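Local coordinates for Vpx protein (Simian immunodeficiency virus, PDB 4Z8L) that probably redirects a host cullin-4 ubiquitin ligase, through its receptor DCAF1, against the restriction factor SAMHD1, and may also influence the host cell cycle, at residues R46-N49 against T50-H54; A66-R69 against Y70-M74. All coordinates share one frame; numbering follows the deposited sequence.

Interaction 1: residues R46-N49 against T50-H54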
ATOM      1  N   ARG B  46     -14.298 -14.330   4.414  1.00 49.03           N
ATOM      2  CA  ARG B  46     -14.695 -13.635   5.640  1.00 47.13           C
ATOM      3  C   ARG B  46     -14.915 -12.176   5.359  1.00 38.61           C
ATOM      4  O   ARG B  46     -15.876 -11.577   5.839  1.00 42.96           O
ATOM      5  CB  ARG B  46     -13.624 -13.747   6.730  1.00 50.62           C
ATOM      6  CG  ARG B  46     -14.055 -14.510   7.949  1.00 73.14           C
ATOM      7  CD  ARG B  46     -15.028 -13.733   8.834  1.00 80.03           C
ATOM      8  NE  ARG B  46     -15.604 -14.613   9.849  1.00100.72           N
ATOM      9  CZ  ARG B  46     -15.003 -14.985  10.974  1.00 89.26           C
ATOM     10  NH1 ARG B  46     -13.786 -14.549  11.267  1.00 97.80           N
ATOM     11  NH2 ARG B  46     -15.624 -15.803  11.811  1.00 85.14           N
ATOM     12  N   LEU B  47     -14.044 -11.622   4.529  1.00 40.34           N
ATOM     13  CA  LEU B  47     -14.214 -10.256   4.105  1.00 54.02           C
ATOM     14  C   LEU B  47     -15.458 -10.204   3.249  1.00 48.08           C
ATOM     15  O   LEU B  47     -16.438  -9.526   3.590  1.00 54.27           O
ATOM     16  CB  LEU B  47     -12.991  -9.778   3.325  1.00 60.16           C
ATOM     17  CG  LEU B  47     -11.872  -9.148   4.152  1.00 55.38           C
ATOM     18  CD1 LEU B  47     -10.793  -8.596   3.243  1.00 65.54           C
ATOM     19  CD2 LEU B  47     -12.434  -8.057   5.048  1.00 55.59           C
ATOM     20  N   TRP B  48     -15.443 -11.006   2.188  1.00 41.98           N
ATOM     21  CA  TRP B  48     -16.518 -10.999   1.212  1.00 40.71           C
ATOM     22  C   TRP B  48     -17.871 -11.163   1.866  1.00 44.41           C
ATOM     23  O   TRP B  48     -18.741 -10.291   1.754  1.00 41.06           O
ATOM     24  CB  TRP B  48     -16.310 -12.104   0.180  1.00 48.66           C
ATOM     25  CG  TRP B  48     -17.489 -12.268  -0.698  1.00 51.85           C
ATOM     26  CD1 TRP B  48     -18.536 -13.121  -0.516  1.00 39.67           C
ATOM     27  CD2 TRP B  48     -17.789 -11.506  -1.867  1.00 59.19           C
ATOM     28  NE1 TRP B  48     -19.455 -12.962  -1.522  1.00 61.08           N
ATOM     29  CE2 TRP B  48     -19.020 -11.971  -2.365  1.00 55.99           C
ATOM     30  CE3 TRP B  48     -17.127 -10.482  -2.553  1.00 64.48           C
ATOM     31  CZ2 TRP B  48     -19.603 -11.454  -3.513  1.00 58.39           C
ATOM     32  CZ3 TRP B  48     -17.707  -9.969  -3.692  1.00 61.51           C
ATOM     33  CH2 TRP B  48     -18.932 -10.457  -4.163  1.00 74.50           C
ATOM     34  N   ASN B  49     -18.003 -12.241   2.626  1.00 46.78           N
ATOM     35  CA  ASN B  49     -19.253 -12.539   3.291  1.00 44.69           C
ATOM     36  C   ASN B  49     -19.660 -11.373   4.168  1.00 52.79           C
ATOM     37  O   ASN B  49     -20.785 -10.884   4.058  1.00 52.01           O
ATOM     38  CB  ASN B  49     -19.141 -13.820   4.116  1.00 26.84           C
ATOM     39  CG  ASN B  49     -19.008 -15.058   3.250  1.00 42.09           C
ATOM     40  OD1 ASN B  49     -19.428 -15.070   2.092  1.00 43.86           O
ATOM     41  ND2 ASN B  49     -18.416 -16.108   3.807  1.00 41.95           N
ATOM     42  N   THR B  50     -18.731 -10.873   4.981  1.00 46.47           N
ATOM     43  CA  THR B  50     -19.103  -9.810   5.900  1.00 43.49           C
ATOM     44  C   THR B  50     -19.636  -8.632   5.110  1.00 42.37           C
ATOM     45  O   THR B  50     -20.680  -8.073   5.457  1.00 53.48           O
ATOM     46  CB  THR B  50     -17.930  -9.357   6.787  1.00 45.26           C
ATOM     47  OG1 THR B  50     -16.716  -9.372   6.025  1.00 61.94           O
ATOM     48  CG2 THR B  50     -17.779 -10.287   7.981  1.00 42.06           C
ATOM     49  N   CYS B  51     -18.989  -8.324   3.990  1.00 39.36           N
ATOM     50  CA  CYS B  51     -19.428  -7.180   3.209  1.00 53.63           C
ATOM     51  C   CYS B  51     -20.828  -7.424   2.672  1.00 29.99           C
ATOM     52  O   CYS B  51     -21.709  -6.573   2.826  1.00 44.41           O
ATOM     53  CB  CYS B  51     -18.451  -6.889   2.070  1.00 53.73           C
ATOM     54  SG  CYS B  51     -17.020  -5.915   2.582  1.00 42.64           S
ATOM     55  N   VAL B  52     -21.067  -8.622   2.148  1.00 39.32           N
ATOM     56  CA  VAL B  52     -22.360  -8.894   1.536  1.00 47.22           C
ATOM     57  C   VAL B  52     -23.374  -8.996   2.665  1.00 39.73           C
ATOM     58  O   VAL B  52     -24.572  -8.805   2.455  1.00 52.17           O
ATOM     59  CB  VAL B  52     -22.358 -10.171   0.653  1.00 45.98           C
ATOM     60  CG1 VAL B  52     -22.227 -11.420   1.491  1.00 54.17           C
ATOM     61  CG2 VAL B  52     -23.629 -10.247  -0.176  1.00 60.20           C
ATOM     62  N   GLU B  53     -22.891  -9.291   3.870  1.00 49.10           N
ATOM     63  CA  GLU B  53     -23.774  -9.337   5.025  1.00 42.49           C
ATOM     64  C   GLU B  53     -24.052  -7.935   5.556  1.00 39.02           C
ATOM     65  O   GLU B  53     -25.142  -7.668   6.061  1.00 40.83           O
ATOM     66  CB  GLU B  53     -23.186 -10.204   6.143  1.00 41.65           C
ATOM     67  CG  GLU B  53     -23.196 -11.696   5.860  1.00 42.91           C
ATOM     68  CD  GLU B  53     -22.320 -12.468   6.826  1.00 68.73           C
ATOM     69  OE1 GLU B  53     -22.274 -12.088   8.015  1.00 81.57           O
ATOM     70  OE2 GLU B  53     -21.681 -13.454   6.401  1.00 58.05           O
ATOM     71  N   HIS B  54     -23.075  -7.038   5.445  1.00 39.69           N
ATOM     72  CA  HIS B  54     -23.199  -5.755   6.132  1.00 39.68           C
ATOM     73  C   HIS B  54     -23.901  -4.678   5.313  1.00 42.61           C
ATOM     74  O   HIS B  54     -24.972  -4.206   5.687  1.00 53.53           O
ATOM     75  CB  HIS B  54     -21.822  -5.245   6.555  1.00 47.16           C
ATOM     76  CG  HIS B  54     -21.878  -4.146   7.572  1.00 51.45           C
ATOM     77  ND1 HIS B  54     -23.029  -3.815   8.247  1.00 57.49           N
ATOM     78  CD2 HIS B  54     -20.919  -3.301   8.023  1.00 50.97           C
ATOM     79  CE1 HIS B  54     -22.780  -2.816   9.078  1.00 62.71           C
ATOM     80  NE2 HIS B  54     -21.508  -2.487   8.959  1.00 60.19           N
TER

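Interaction 2: residues A66-R69 against Y70-M74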
ATOM      1  N   ALA B  66     -21.495  -3.088  -2.147  1.00 27.64           N
ATOM      2  CA  ALA B  66     -20.812  -3.986  -1.219  1.00 24.47           C
ATOM      3  C   ALA B  66     -19.558  -4.574  -1.854  1.00 28.40           C
ATOM      4  O   ALA B  66     -18.532  -4.745  -1.194  1.00 47.40           O
ATOM      5  CB  ALA B  66     -21.749  -5.102  -0.773  1.00 37.14           C
ATOM      6  N   LYS B  67     -19.648  -4.886  -3.144  1.00 26.20           N
ATOM      7  CA  LYS B  67     -18.502  -5.421  -3.868  1.00 32.13           C
ATOM      8  C   LYS B  67     -17.443  -4.343  -4.068  1.00 30.06           C
ATOM      9  O   LYS B  67     -16.248  -4.635  -4.100  1.00 43.89           O
ATOM     10  CB  LYS B  67     -18.930  -5.991  -5.221  1.00 21.51           C
ATOM     11  CG  LYS B  67     -19.673  -7.309  -5.117  1.00 42.23           C
ATOM     12  CD  LYS B  67     -20.010  -7.903  -6.479  1.00 58.32           C
ATOM     13  CE  LYS B  67     -20.595  -6.873  -7.424  1.00 61.80           C
ATOM     14  NZ  LYS B  67     -20.951  -7.499  -8.726  1.00 73.67           N
ATOM     15  N   TYR B  68     -17.881  -3.092  -4.156  1.00 37.87           N
ATOM     16  CA  TYR B  68     -16.958  -1.972  -4.284  1.00 36.86           C
ATOM     17  C   TYR B  68     -16.183  -1.747  -2.991  1.00 28.79           C
ATOM     18  O   TYR B  68     -14.965  -1.563  -3.008  1.00 32.43           O
ATOM     19  CB  TYR B  68     -17.707  -0.702  -4.687  1.00 35.46           C
ATOM     20  CG  TYR B  68     -16.829   0.526  -4.747  1.00 40.67           C
ATOM     21  CD1 TYR B  68     -15.821   0.640  -5.695  1.00 27.59           C
ATOM     22  CD2 TYR B  68     -17.013   1.575  -3.855  1.00 40.29           C
ATOM     23  CE1 TYR B  68     -15.016   1.765  -5.747  1.00 27.30           C
ATOM     24  CE2 TYR B  68     -16.218   2.700  -3.901  1.00 25.80           C
ATOM     25  CZ  TYR B  68     -15.221   2.790  -4.849  1.00 28.98           C
ATOM     26  OH  TYR B  68     -14.426   3.912  -4.889  1.00 43.22           O
ATOM     27  N   ARG B  69     -16.897  -1.758  -1.870  1.00 27.75           N
ATOM     28  CA  ARG B  69     -16.265  -1.589  -0.567  1.00 26.79           C
ATOM     29  C   ARG B  69     -15.339  -2.766  -0.249  1.00 28.54           C
ATOM     30  O   ARG B  69     -14.269  -2.590   0.355  1.00 30.20           O
ATOM     31  CB  ARG B  69     -17.330  -1.433   0.518  1.00 30.06           C
ATOM     32  CG  ARG B  69     -18.180  -0.180   0.369  1.00 19.47           C
ATOM     33  CD  ARG B  69     -17.353   1.082   0.561  1.00 28.65           C
ATOM     34  NE  ARG B  69     -16.694   1.116   1.864  1.00 23.09           N
ATOM     35  CZ  ARG B  69     -17.200   1.708   2.941  1.00 28.96           C
ATOM     36  NH1 ARG B  69     -18.375   2.323   2.874  1.00 27.03           N
ATOM     37  NH2 ARG B  69     -16.532   1.690   4.086  1.00 28.69           N
ATOM     38  N   TYR B  70     -15.751  -3.961  -0.672  1.00 31.49           N
ATOM     39  CA  TYR B  70     -14.905  -5.148  -0.576  1.00 28.41           C
ATOM     40  C   TYR B  70     -13.616  -4.937  -1.355  1.00 25.52           C
ATOM     41  O   TYR B  70     -12.514  -5.188  -0.850  1.00 39.15           O
ATOM     42  CB  TYR B  70     -15.642  -6.379  -1.108  1.00 50.50           C
ATOM     43  CG  TYR B  70     -14.749  -7.581  -1.331  1.00 49.67           C
ATOM     44  CD1 TYR B  70     -14.330  -8.367  -0.268  1.00 38.86           C
ATOM     45  CD2 TYR B  70     -14.319  -7.922  -2.608  1.00 45.99           C
ATOM     46  CE1 TYR B  70     -13.512  -9.463  -0.470  1.00 47.33           C
ATOM     47  CE2 TYR B  70     -13.501  -9.013  -2.820  1.00 40.39           C
ATOM     48  CZ  TYR B  70     -13.100  -9.782  -1.747  1.00 44.55           C
ATOM     49  OH  TYR B  70     -12.286 -10.872  -1.952  1.00 36.24           O
ATOM     50  N   LEU B  71     -13.777  -4.461  -2.587  1.00 30.97           N
ATOM     51  CA  LEU B  71     -12.662  -4.159  -3.476  1.00 32.03           C
ATOM     52  C   LEU B  71     -11.672  -3.216  -2.813  1.00 23.50           C
ATOM     53  O   LEU B  71     -10.473  -3.485  -2.780  1.00 27.98           O
ATOM     54  CB  LEU B  71     -13.183  -3.541  -4.777  1.00 33.32           C
ATOM     55  CG  LEU B  71     -12.178  -2.863  -5.712  1.00 31.82           C
ATOM     56  CD1 LEU B  71     -11.238  -3.865  -6.348  1.00 31.38           C
ATOM     57  CD2 LEU B  71     -12.899  -2.053  -6.777  1.00 23.92           C
ATOM     58  N   LEU B  72     -12.194  -2.116  -2.283  1.00 25.98           N
ATOM     59  CA  LEU B  72     -11.398  -1.127  -1.564  1.00 30.04           C
ATOM     60  C   LEU B  72     -10.598  -1.750  -0.419  1.00 31.80           C
ATOM     61  O   LEU B  72      -9.361  -1.613  -0.352  1.00 32.09           O
ATOM     62  CB  LEU B  72     -12.310  -0.023  -1.021  1.00 24.13           C
ATOM     63  CG  LEU B  72     -12.475   1.253  -1.853  1.00 32.47           C
ATOM     64  CD1 LEU B  72     -12.541   0.940  -3.337  1.00 37.71           C
ATOM     65  CD2 LEU B  72     -13.721   2.006  -1.411  1.00 27.49           C
ATOM     66  N   LEU B  73     -11.310  -2.441   0.471  1.00 29.15           N
ATOM     67  CA  LEU B  73     -10.668  -3.088   1.609  1.00 19.92           C
ATOM     68  C   LEU B  73      -9.520  -3.976   1.161  1.00 24.46           C
ATOM     69  O   LEU B  73      -8.427  -3.927   1.725  1.00 31.96           O
ATOM     70  CB  LEU B  73     -11.669  -3.927   2.404  1.00 33.54           C
ATOM     71  CG  LEU B  73     -12.711  -3.196   3.247  1.00 33.10           C
ATOM     72  CD1 LEU B  73     -13.406  -4.165   4.187  1.00 30.80           C
ATOM     73  CD2 LEU B  73     -12.087  -2.048   4.012  1.00 36.93           C
ATOM     74  N   MET B  74      -9.762  -4.772   0.127  1.00 34.63           N
ATOM     75  CA  MET B  74      -8.761  -5.742  -0.285  1.00 35.04           C
ATOM     76  C   MET B  74      -7.595  -5.095  -1.038  1.00 31.73           C
ATOM     77  O   MET B  74      -6.491  -5.631  -1.039  1.00 25.03           O
ATOM     78  CB  MET B  74      -9.390  -6.849  -1.117  1.00 26.37           C
ATOM     79  CG  MET B  74      -8.901  -8.215  -0.677  1.00 41.54           C
ATOM     80  SD  MET B  74      -9.452  -9.542  -1.743  1.00 74.16           S
ATOM     81  CE  MET B  74      -8.404  -9.207  -3.141  1.00 62.93           C
TER

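Interaction 1: residues R46-N49 against T50-H54
Glu-53 lays its side chain back along the preceding turn, over Asn-49. Its CB lies 3.3 Å from Asn-49 O, the oxygen that accepts the hydrogen bond from Glu-53 N (2.6 Å), and CG, anti to the carbonyl carbon (chi1 -72°), packs beside it. The chain then runs extended, carrying CD past the Asn-49 carbonyl and setting carboxylate atom OE2 3.4 Å from Asn-49 CB. The amide of Asn-49 takes no part in this: its ND2 is hydrogen-bonded to an acidic side chain of another protein chain. Beneath the side chains runs the i to i+4 bonding of helix 45-58, the middle helix of the three in this Vpr/Vpx fold; Cys-51 N donates to Leu-47 O at 2.8 Å and Val-52 N to Trp-48 O at 2.9 Å. Val-52 CG1 meets the Trp-48 indole obliquely, 4.4 Å from its NE1. On another side of the helix, Thr-50 OG1 is folded back between its own backbone N and carbonyl carbon (chi1 37°), close to Arg-46 O and Leu-47 O; the modelled separations there are doubtfully short. The guanidinium of Arg-46 reaches a different partner, forming a salt bridge through NE with an acidic side chain of another protein chain.

Interaction 2: residues A66-R69 against Y70-M74
Leu-72 sets its CD1 over one face of the Tyr-68 ring, four residues earlier on the same alpha-helix, helix 63-84, the last of the three helices of this Vpr/Vpx fold. CD1 makes the CH-pi contact proper: it stands 3.8 Å from the Tyr-68 ring centroid and 25° off the ring normal, displaced toward the rim. CD2 lies on the same side of the ring but beyond its outline, 3.6 Å from Tyr-68 CE2, and the two methyls straddle the CZ end. Tyr-68 can be reached this way because its CG is anti to the backbone N (chi1 176°), which swings the ring alongside the next turn. Leu-71 approaches the same ring at a slant, with its CD2 4.1 Å from Tyr-68 CD1. The phenol oxygen at the ring's far end is hydrogen-bonded to an acidic side chain of another protein chain.

Arg-69 leaves the helix on a different side. Its CD comes 4.2 Å from Leu-72 CD2, while NH1 bonds Tyr-65 OH and NH2 forms a salt bridge to an acidic side chain of another protein chain. Backbone bonds link the two turns throughout; that of Leu-73 N to Arg-69 O, at 3.0 Å, is nearly straight at the hydrogen (173°). The Tyr-70 ring lies on another side of the helix from Tyr-68, and its OH is hydrogen-bonded to Asn-32 OD1 on helix 21-35. Near its root, the ring meets Lys-67 O at an edge, close to the ring plane, with CD2 4.1 Å from that oxygen.

How the interactions relate
Interaction 1 comes first along the chain, on helix 45-58, and interaction 2 follows on helix 63-84, the next helix; their centres are 10 Å apart. The two helices meet directly. Trp-48 CH2 lies 3.4 Å from Lys-67 CG, and the Tyr-70 ring fits against Leu-47 and Trp-48, while Cys-51 SG rests 3.9 Å from Tyr-70 CA. Helix 21-35 packs against helix 63-84 as well, through Ile-31 on Leu-71, so residues 66-74 join all three helices. The zinc site, which includes His-38 and His-81, lies farther off. Both interactions also send polar groups to other protein chains, consistent with an adaptor that brings host proteins together.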